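PDB 6AGQ: acetyl xylan esterase from Paenibacillus sp. R4, which hydrolyses acetyl esters, probably removing acetyl groups from xylan, and stays active in the cold. Local coordinates for residues Asn36-His41 with Cys161-Asp166; Ile118-Gln123 with Lys155-Asp160; Thr68-Trp73 with Gly125-Arg130. All coordinates share one frame; numbering follows the deposited sequence.

Contacts 1 and 2 lie on helix 153-170 of an alpha/beta hydrolase fold, and contact 3 joins strand 69-77, inside the sheet, to the loop after strand 114-118. Contacts 1 and 2 use successive turns of that helix, with centres about 12 Å apart, and meet where Ala164 CB packs 4.0 Å from Ile118 CD1. Contact 3 is nearer to contact 2, centre to centre about 8 Å, and is joined to it by a probable backbone hydrogen bond, Gly122 N to Thr127 O at 2.8 Å. Contacts 1 and 3 do not touch. Of the three, contact 2 is the deepest, and its Val120 lies near the probable nucleophile elbow around Ser185. Contacts 2 and 3 also reach the second subunit; contact 1 does not.

Contact 1 of 3, residues Asn36-His41 with Cys161-Asp166; sequences NQKPLH and CIRALD
Arg163 reaches from the helix to the loop and grips a single backbone oxygen with both terminal nitrogens. Its NH1 meets Lys38 O at 3.0 Å, in the carbonyl plane and on a lone pair. The NH2 bond to Lys38 O is equally long, 3.0 Å, but this donor stands 56° above that plane. A weak third bond, from NH2 to Pro39 O at 3.2 Å, extends the grip to the next peptide. Arginine suits the place because several N-H groups spread round one flat edge can serve carbonyls pointing from different directions; NH1 also bonds Ser35 OG, and NH2 bonds Asp63 O. The bend at chi3 (78°) turns NE out of line with the extended first part of the chain.

In the alpha/beta hydrolase fold, helix 153-170 packs against the central sheet, and here it meets the loop that leads from helix 24-36 into strand 43-46, at one end of the sheet within this chain.

Apolar packing is the work of Leu40. Its CD1 sits over the centre of the Arg163 guanidinium, 3.9 Å above the plane, while polar partners occupy the rim. The same methyl touches Asp166 CB at 3.7 Å, and CD2 lies 3.7 Å from Arg163 O, so both methyls rest on the helix between Arg163 and Asp166. Asp166 lends this packing its CB; its OD1 is engaged in a salt bridge with Arg200.

Contact 2 of 3, residues Ile118-Gln123 with Lys155-Asp160; sequences IDVRGQ and KQVYLD
The flat guanidinium of Arg121 has Gln156 CB over the centre of one face, 3.5 Å above the plane, and the carboxylate of Asp160 at its edge. The two charged groups are nearly coplanar, 17° apart, although the side chains bearing them cross at about a right angle. Their salt bridge is side-on: NE gives an almost straight bond to Asp160 OD2 (2.9 Å, 168°), NH1 a longer one to Asp160 OD1 (3.3 Å), and each oxygen accepts through its syn lone pair. Gln156 contributes its aliphatic part; its amide plane is steeply inclined to the guanidinium, and OE1 makes no hydrogen bond to NH1.

The arginine stem is apolar and is used as such. With chi1 at 59°, CG takes the crowded position between backbone N and carbonyl carbon, where it packs 3.6 Å from Val157 CG2. The other methyl, Val157 CG1, meets Val120 CG1 at 3.7 Å, beta-branched side chains giving compact contact between loop and helix. From Val120 to Gln123 the chain makes a type II turn, whose third residue, Gly122, has a positive phi that glycine adopts readily. This turn follows strand 114-118 of the alpha/beta hydrolase sheet, and Val120 N is bonded by His93 NE2.

An alanine in place of Arg121 would probably leave Asp160 without its cationic mate and open a gap beside Val157 and Gln156. Asp66 and Asp129 also form salt bridges with this guanidinium, at NH1 and NH2. One buried positive charge thus answers three acids, an arrangement likely to keep the arginine protonated while partly offsetting the mutual repulsion of the carboxylates.

Contact 3 of 3, residues Thr68-Trp73 with Gly125-Arg130; sequences TPIHGW and GVTPDR
His71 and Thr127 form the tight heart of this contact, where one hydroxyl receives two N-H groups from the same histidine. His71 N points almost straight at Thr127 OG1 (3.0 Å, 165°), and ring ND1 reaches the same OG1 at 3.0 Å, with the oxygen lying in the ring plane. Chi1 of -59° sets CG beside the backbone N, and chi2 of 79° turns the ring so that ND1 faces the hydroxyl that the peptide already holds. Over one face of the imidazole stands Val126 CG2 in a CH-pi contact, 3.5 Å from the ring centroid; valine supplies the methyl, threonine the polar edge. The other branch of Thr127, CG2, packs against Pro69 O at 3.2 Å. Close packing continues at buried Thr68, whose OG1, bonded to Asp66, lies 3.5 Å from Arg130 CB.

The outer side is looser. Pro69 CG and Pro128 CD only graze, at 4.3 Å, and Arg130 is partly exposed at the margin. Its guanidinium turns to another partner, Tyr133 O of the second subunit, and Pro128 packs on that subunit's Tyr133 as well.

The loop after strand 114-118 thus runs nearly antiparallel to the start of strand 69-77, yet side chains replace the backbone ladder of a sheet. Since Thr127 OG1 accepts both His71 bonds and also pairs with Asp119 OD2, its own hydrogen is probably given to that carboxylate, and His71 would carry a proton on ND1: a directed chain from histidine through threonine to aspartate.

Contact 1 of 3, residues Asn36-His41 with Cys161-Asp166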
loop_
_atom_site.group_PDB
_atom_site.type_symbol
_atom_site.label_atom_id
_atom_site.label_comp_id
_atom_site.label_asym_id
_atom_site.label_seq_id
_atom_site.Cartn_x
_atom_site.Cartn_y
_atom_site.Cartn_z
ATOM N N ASN A 36 -24.083 -19.006 38.947
ATOM C CA ASN A 36 -24.417 -18.940 40.370
ATOM C C ASN A 36 -24.142 -20.220 41.163
ATOM O O ASN A 36 -24.062 -20.143 42.367
ATOM C CB ASN A 36 -25.902 -18.577 40.580
ATOM C CG ASN A 36 -26.270 -17.203 40.032
ATOM O OD1 ASN A 36 -27.271 -17.065 39.325
ATOM N ND2 ASN A 36 -25.470 -16.191 40.342
ATOM N N GLN A 37 -23.991 -21.367 40.502
ATOM C CA GLN A 37 -23.589 -22.636 41.162
ATOM C C GLN A 37 -22.084 -22.788 41.263
ATOM O O GLN A 37 -21.613 -23.860 41.687
ATOM C CB GLN A 37 -24.016 -23.930 40.378
ATOM C CG GLN A 37 -25.330 -23.989 39.608
ATOM C CD GLN A 37 -26.576 -23.794 40.456
ATOM O OE1 GLN A 37 -27.667 -24.160 40.029
ATOM N NE2 GLN A 37 -26.432 -23.205 41.645
ATOM N N LYS A 38 -21.311 -21.815 40.783
ATOM C CA LYS A 38 -19.857 -22.023 40.689
ATOM C C LYS A 38 -19.222 -20.995 41.561
ATOM O O LYS A 38 -19.199 -19.823 41.204
ATOM C CB LYS A 38 -19.347 -21.914 39.256
ATOM C CG LYS A 38 -18.440 -23.054 38.889
ATOM C CD LYS A 38 -19.225 -24.361 38.711
ATOM C CE LYS A 38 -18.265 -25.538 38.727
ATOM N NZ LYS A 38 -17.253 -25.411 37.616
ATOM N N PRO A 39 -18.722 -21.423 42.726
ATOM C CA PRO A 39 -17.952 -20.478 43.551
ATOM C C PRO A 39 -16.769 -19.823 42.758
ATOM O O PRO A 39 -16.222 -20.425 41.804
ATOM C CB PRO A 39 -17.414 -21.359 44.680
ATOM C CG PRO A 39 -18.341 -22.526 44.723
ATOM C CD PRO A 39 -18.688 -22.792 43.284
ATOM N N LEU A 40 -16.420 -18.607 43.154
ATOM C CA LEU A 40 -15.323 -17.854 42.535
ATOM C C LEU A 40 -13.950 -18.450 42.794
ATOM O O LEU A 40 -13.113 -18.495 41.892
ATOM C CB LEU A 40 -15.366 -16.365 42.934
ATOM C CG LEU A 40 -15.836 -15.428 41.806
ATOM C CD1 LEU A 40 -17.320 -15.628 41.515
ATOM C CD2 LEU A 40 -15.538 -13.992 42.202
ATOM N N HIS A 41 -13.723 -18.931 44.007
ATOM C CA HIS A 41 -12.420 -19.438 44.468
ATOM C C HIS A 41 -11.272 -18.399 44.260
ATOM O O HIS A 41 -10.101 -18.776 43.979
ATOM C CB HIS A 41 -12.067 -20.781 43.822
ATOM C CG HIS A 41 -12.906 -21.941 44.259
ATOM N ND1 HIS A 41 -13.398 -22.077 45.542
ATOM C CD2 HIS A 41 -13.268 -23.072 43.596
ATOM C CE1 HIS A 41 -14.069 -23.215 45.637
ATOM N NE2 HIS A 41 -13.996 -23.841 44.470
ATOM N N CYS A 161 -17.073 -11.840 32.788
ATOM C CA CYS A 161 -17.174 -10.403 32.960
ATOM C C CYS A 161 -18.126 -10.030 34.050
ATOM O O CYS A 161 -17.943 -8.984 34.644
ATOM C CB CYS A 161 -17.529 -9.666 31.638
ATOM S SG CYS A 161 -16.206 -9.752 30.384
ATOM N N ILE A 162 -19.179 -10.829 34.245
ATOM C CA ILE A 162 -20.119 -10.638 35.365
ATOM C C ILE A 162 -19.473 -11.139 36.665
ATOM O O ILE A 162 -19.628 -10.564 37.784
ATOM C CB ILE A 162 -21.458 -11.387 35.075
ATOM C CG1 ILE A 162 -22.302 -10.566 34.064
ATOM C CG2 ILE A 162 -22.267 -11.699 36.360
ATOM C CD1 ILE A 162 -23.401 -11.412 33.410
ATOM N N ARG A 163 -18.733 -12.228 36.525
ATOM C CA ARG A 163 -17.988 -12.731 37.663
ATOM C C ARG A 163 -16.865 -11.779 38.136
ATOM O O ARG A 163 -16.541 -11.807 39.329
ATOM C CB ARG A 163 -17.497 -14.147 37.363
ATOM C CG ARG A 163 -18.660 -15.110 37.305
ATOM C CD ARG A 163 -18.296 -16.404 36.622
ATOM N NE ARG A 163 -17.535 -17.278 37.514
ATOM C CZ ARG A 163 -18.032 -18.031 38.484
ATOM N NH1 ARG A 163 -19.358 -18.080 38.745
ATOM N NH2 ARG A 163 -17.179 -18.780 39.187
ATOM N N ALA A 164 -16.318 -10.926 37.268
ATOM C CA ALA A 164 -15.486 -9.805 37.724
ATOM C C ALA A 164 -16.239 -8.830 38.657
ATOM O O ALA A 164 -15.685 -8.271 39.573
ATOM C CB ALA A 164 -14.897 -9.058 36.544
ATOM N N LEU A 165 -17.524 -8.629 38.431
ATOM C CA LEU A 165 -18.322 -7.810 39.370
ATOM C C LEU A 165 -18.526 -8.563 40.687
ATOM O O LEU A 165 -18.486 -7.932 41.726
ATOM C CB LEU A 165 -19.675 -7.443 38.802
ATOM C CG LEU A 165 -19.680 -6.881 37.386
ATOM C CD1 LEU A 165 -21.113 -6.816 36.836
ATOM C CD2 LEU A 165 -18.959 -5.541 37.324
ATOM N N ASP A 166 -18.712 -9.896 40.645
ATOM C CA ASP A 166 -18.730 -10.763 41.873
ATOM C C ASP A 166 -17.397 -10.627 42.617
ATOM O O ASP A 166 -17.376 -10.594 43.830
ATOM C CB ASP A 166 -18.907 -12.314 41.598
ATOM C CG ASP A 166 -20.249 -12.710 40.884
ATOM O OD1 ASP A 166 -21.182 -11.896 40.818
ATOM O OD2 ASP A 166 -20.363 -13.881 40.391
#

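Contact 2 of 3, residues Ile118-Gln123 with Lys155-Asp160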
loop_
_atom_site.group_PDB
_atom_site.type_symbol
_atom_site.label_atom_id
_atom_site.label_comp_id
_atom_site.label_asym_id
_atom_site.label_seq_id
_atom_site.Cartn_x
_atom_site.Cartn_y
_atom_site.Cartn_z
ATOM N N ILE A 118 -8.995 -7.473 33.876
ATOM C CA ILE A 118 -8.974 -8.917 33.652
ATOM C C ILE A 118 -8.600 -9.327 32.214
ATOM O O ILE A 118 -8.809 -8.579 31.289
ATOM C CB ILE A 118 -10.379 -9.541 33.960
ATOM C CG1 ILE A 118 -11.458 -8.982 33.036
ATOM C CG2 ILE A 118 -10.779 -9.289 35.424
ATOM C CD1 ILE A 118 -12.775 -9.693 33.197
ATOM N N ASP A 119 -7.989 -10.488 32.066
ATOM C CA ASP A 119 -7.867 -11.192 30.789
ATOM C C ASP A 119 -9.233 -11.711 30.260
ATOM O O ASP A 119 -10.029 -12.207 31.012
ATOM C CB ASP A 119 -7.037 -12.414 30.962
ATOM C CG ASP A 119 -5.506 -12.154 31.168
ATOM O OD1 ASP A 119 -4.952 -11.051 30.859
ATOM O OD2 ASP A 119 -4.866 -13.152 31.604
ATOM N N VAL A 120 -9.406 -11.690 28.937
ATOM C CA VAL A 120 -10.503 -12.301 28.213
ATOM C C VAL A 120 -9.924 -13.645 27.794
ATOM O O VAL A 120 -8.819 -13.715 27.280
ATOM C CB VAL A 120 -10.908 -11.497 26.947
ATOM C CG1 VAL A 120 -11.984 -12.234 26.141
ATOM C CG2 VAL A 120 -11.374 -10.106 27.308
ATOM N N ARG A 121 -10.669 -14.698 28.079
ATOM C CA ARG A 121 -10.219 -16.052 27.988
ATOM C C ARG A 121 -9.612 -16.512 26.629
ATOM O O ARG A 121 -10.153 -16.281 25.556
ATOM C CB ARG A 121 -11.356 -16.964 28.421
ATOM C CG ARG A 121 -12.596 -16.801 27.570
ATOM C CD ARG A 121 -13.448 -18.018 27.665
ATOM N NE ARG A 121 -13.848 -18.190 29.053
ATOM C CZ ARG A 121 -14.183 -19.354 29.594
ATOM N NH1 ARG A 121 -14.580 -19.380 30.860
ATOM N NH2 ARG A 121 -14.143 -20.474 28.846
ATOM N N GLY A 122 -8.400 -17.049 26.662
ATOM C CA GLY A 122 -7.799 -17.494 25.431
ATOM C C GLY A 122 -7.105 -16.434 24.629
ATOM O O GLY A 122 -6.527 -16.768 23.629
ATOM N N GLN A 123 -7.132 -15.160 25.028
ATOM C CA GLN A 123 -6.495 -14.144 24.208
ATOM C C GLN A 123 -5.008 -13.918 24.572
ATOM O O GLN A 123 -4.373 -14.844 25.012
ATOM C CB GLN A 123 -7.332 -12.898 24.144
ATOM C CG GLN A 123 -8.701 -13.242 23.583
ATOM C CD GLN A 123 -9.567 -12.040 23.304
ATOM O OE1 GLN A 123 -9.110 -10.914 23.384
ATOM N NE2 GLN A 123 -10.831 -12.283 22.985
ATOM N N LYS A 155 -20.307 -16.479 25.123
ATOM C CA LYS A 155 -21.149 -16.794 26.259
ATOM C C LYS A 155 -20.331 -16.863 27.556
ATOM O O LYS A 155 -20.594 -16.133 28.467
ATOM C CB LYS A 155 -21.940 -18.073 26.075
ATOM C CG LYS A 155 -22.936 -18.308 27.195
ATOM C CD LYS A 155 -23.652 -19.661 27.063
ATOM C CE LYS A 155 -23.113 -20.669 28.025
ATOM N NZ LYS A 155 -23.708 -21.991 27.716
ATOM N N GLN A 156 -19.348 -17.740 27.620
ATOM C CA GLN A 156 -18.498 -17.821 28.765
ATOM C C GLN A 156 -17.682 -16.535 28.975
ATOM O O GLN A 156 -17.433 -16.165 30.137
ATOM C CB GLN A 156 -17.583 -19.064 28.718
ATOM C CG GLN A 156 -18.318 -20.356 29.041
ATOM C CD GLN A 156 -18.674 -20.484 30.523
ATOM O OE1 GLN A 156 -17.974 -19.964 31.395
ATOM N NE2 GLN A 156 -19.786 -21.139 30.805
ATOM N N VAL A 157 -17.352 -15.774 27.914
ATOM C CA VAL A 157 -16.682 -14.459 28.137
ATOM C C VAL A 157 -17.556 -13.500 28.943
ATOM O O VAL A 157 -17.086 -12.860 29.915
ATOM C CB VAL A 157 -16.207 -13.839 26.789
ATOM C CG1 VAL A 157 -15.526 -12.517 26.989
ATOM C CG2 VAL A 157 -15.243 -14.807 26.095
ATOM N N TYR A 158 -18.850 -13.395 28.572
ATOM C CA TYR A 158 -19.750 -12.473 29.266
ATOM C C TYR A 158 -19.963 -12.890 30.694
ATOM O O TYR A 158 -20.020 -12.054 31.608
ATOM C CB TYR A 158 -21.099 -12.318 28.565
ATOM C CG TYR A 158 -21.075 -11.521 27.276
ATOM C CD1 TYR A 158 -19.899 -11.265 26.582
ATOM C CD2 TYR A 158 -22.233 -11.055 26.727
ATOM C CE1 TYR A 158 -19.902 -10.551 25.398
ATOM C CE2 TYR A 158 -22.220 -10.391 25.492
ATOM C CZ TYR A 158 -21.073 -10.133 24.866
ATOM O OH TYR A 158 -21.043 -9.468 23.677
ATOM N N LEU A 159 -20.065 -14.182 30.910
ATOM C CA LEU A 159 -20.139 -14.680 32.298
ATOM C C LEU A 159 -18.884 -14.374 33.120
ATOM O O LEU A 159 -18.996 -14.064 34.308
ATOM C CB LEU A 159 -20.394 -16.209 32.280
ATOM C CG LEU A 159 -21.730 -16.597 31.695
ATOM C CD1 LEU A 159 -21.854 -18.109 31.636
ATOM C CD2 LEU A 159 -22.931 -16.021 32.439
ATOM N N ASP A 160 -17.691 -14.552 32.545
ATOM C CA ASP A 160 -16.417 -14.149 33.245
ATOM C C ASP A 160 -16.459 -12.669 33.660
ATOM O O ASP A 160 -15.977 -12.303 34.747
ATOM C CB ASP A 160 -15.208 -14.308 32.375
ATOM C CG ASP A 160 -14.961 -15.754 31.921
ATOM O OD1 ASP A 160 -15.441 -16.711 32.594
ATOM O OD2 ASP A 160 -14.288 -15.939 30.840
#

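Contact 3 of 3, residues Thr68-Trp73 with Gly125-Arg130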
loop_
_atom_site.group_PDB
_atom_site.type_symbol
_atom_site.label_atom_id
_atom_site.label_comp_id
_atom_site.label_asym_id
_atom_site.label_seq_id
_atom_site.Cartn_x
_atom_site.Cartn_y
_atom_site.Cartn_z
ATOM N N THR A 68 -12.393 -22.220 34.062
ATOM C CA THR A 68 -11.198 -21.497 33.534
ATOM C C THR A 68 -10.639 -20.464 34.591
ATOM O O THR A 68 -11.400 -19.675 35.102
ATOM C CB THR A 68 -11.599 -20.713 32.259
ATOM O OG1 THR A 68 -12.311 -21.559 31.347
ATOM C CG2 THR A 68 -10.415 -20.117 31.564
ATOM N N PRO A 69 -9.330 -20.475 34.903
ATOM C CA PRO A 69 -8.771 -19.483 35.816
ATOM C C PRO A 69 -8.593 -18.131 35.139
ATOM O O PRO A 69 -7.752 -18.010 34.259
ATOM C CB PRO A 69 -7.382 -20.075 36.214
ATOM C CG PRO A 69 -7.037 -21.012 35.118
ATOM C CD PRO A 69 -8.328 -21.476 34.485
ATOM N N ILE A 70 -9.377 -17.135 35.543
ATOM C CA ILE A 70 -9.290 -15.811 34.930
ATOM C C ILE A 70 -8.281 -15.000 35.707
ATOM O O ILE A 70 -8.454 -14.810 36.882
ATOM C CB ILE A 70 -10.634 -15.065 34.977
ATOM C CG1 ILE A 70 -11.834 -15.962 34.526
ATOM C CG2 ILE A 70 -10.522 -13.755 34.242
ATOM C CD1 ILE A 70 -11.647 -16.750 33.228
ATOM N N HIS A 71 -7.227 -14.532 35.060
ATOM C CA HIS A 71 -6.238 -13.666 35.712
ATOM C C HIS A 71 -6.505 -12.168 35.609
ATOM O O HIS A 71 -7.118 -11.651 34.666
ATOM C CB HIS A 71 -4.847 -13.957 35.189
ATOM C CG HIS A 71 -4.440 -15.365 35.398
ATOM N ND1 HIS A 71 -4.886 -16.382 34.580
ATOM C CD2 HIS A 71 -3.713 -15.951 36.375
ATOM C CE1 HIS A 71 -4.408 -17.531 35.016
ATOM N NE2 HIS A 71 -3.712 -17.301 36.111
ATOM N N GLY A 72 -6.073 -11.461 36.615
ATOM C CA GLY A 72 -6.202 -10.030 36.622
ATOM C C GLY A 72 -5.243 -9.309 37.546
ATOM O O GLY A 72 -4.317 -9.908 38.176
ATOM N N TRP A 73 -5.454 -7.997 37.574
ATOM C CA TRP A 73 -4.721 -7.116 38.426
ATOM C C TRP A 73 -5.773 -6.319 39.166
ATOM O O TRP A 73 -6.622 -5.768 38.536
ATOM C CB TRP A 73 -3.830 -6.138 37.656
ATOM C CG TRP A 73 -2.683 -6.651 36.864
ATOM C CD1 TRP A 73 -2.497 -6.477 35.556
ATOM C CD2 TRP A 73 -1.510 -7.319 37.361
ATOM N NE1 TRP A 73 -1.293 -7.003 35.172
ATOM C CE2 TRP A 73 -0.672 -7.552 36.258
ATOM C CE3 TRP A 73 -1.109 -7.761 38.614
ATOM C CZ2 TRP A 73 0.582 -8.241 36.359
ATOM C CZ3 TRP A 73 0.149 -8.419 38.736
ATOM C CH2 TRP A 73 0.964 -8.655 37.597
ATOM N N GLY A 125 -2.993 -13.497 26.763
ATOM C CA GLY A 125 -2.629 -13.487 28.191
ATOM C C GLY A 125 -2.298 -14.873 28.696
ATOM O O GLY A 125 -2.090 -15.844 27.900
ATOM N N VAL A 126 -2.193 -14.949 30.012
ATOM C CA VAL A 126 -1.953 -16.232 30.694
ATOM C C VAL A 126 -3.282 -16.981 30.962
ATOM O O VAL A 126 -3.260 -18.068 31.504
ATOM C CB VAL A 126 -1.105 -16.068 31.996
ATOM C CG1 VAL A 126 0.160 -15.255 31.723
ATOM C CG2 VAL A 126 -1.898 -15.459 33.137
ATOM N N THR A 127 -4.427 -16.381 30.647
ATOM C CA THR A 127 -5.754 -16.999 30.902
ATOM C C THR A 127 -6.176 -17.825 29.698
ATOM O O THR A 127 -6.391 -17.264 28.604
ATOM C CB THR A 127 -6.776 -15.935 31.152
ATOM O OG1 THR A 127 -6.368 -15.131 32.288
ATOM C CG2 THR A 127 -8.174 -16.552 31.395
ATOM N N PRO A 128 -6.251 -19.147 29.844
ATOM C CA PRO A 128 -6.603 -20.001 28.703
ATOM C C PRO A 128 -8.133 -20.051 28.492
ATOM O O PRO A 128 -8.828 -19.343 29.189
ATOM C CB PRO A 128 -6.106 -21.363 29.138
ATOM C CG PRO A 128 -6.216 -21.356 30.593
ATOM C CD PRO A 128 -6.130 -19.929 31.074
ATOM N N ASP A 129 -8.603 -20.852 27.513
ATOM C CA ASP A 129 -10.021 -21.039 27.223
ATOM C C ASP A 129 -10.361 -22.508 27.291
ATOM O O ASP A 129 -10.093 -23.228 26.358
ATOM C CB ASP A 129 -10.351 -20.541 25.809
ATOM C CG ASP A 129 -11.880 -20.702 25.428
ATOM O OD1 ASP A 129 -12.737 -20.867 26.347
ATOM O OD2 ASP A 129 -12.205 -20.651 24.192
ATOM N N ARG A 130 -11.028 -22.928 28.349
ATOM C CA ARG A 130 -11.348 -24.350 28.540
ATOM C C ARG A 130 -12.631 -24.827 27.885
ATOM O O ARG A 130 -12.966 -25.979 28.040
ATOM C CB ARG A 130 -11.448 -24.661 30.045
ATOM C CG ARG A 130 -10.145 -24.450 30.792
ATOM C CD ARG A 130 -9.465 -25.724 31.269
ATOM N NE ARG A 130 -8.135 -25.393 31.805
ATOM C CZ ARG A 130 -7.037 -25.139 31.068
ATOM N NH1 ARG A 130 -5.886 -24.844 31.674
ATOM N NH2 ARG A 130 -7.057 -25.176 29.733
#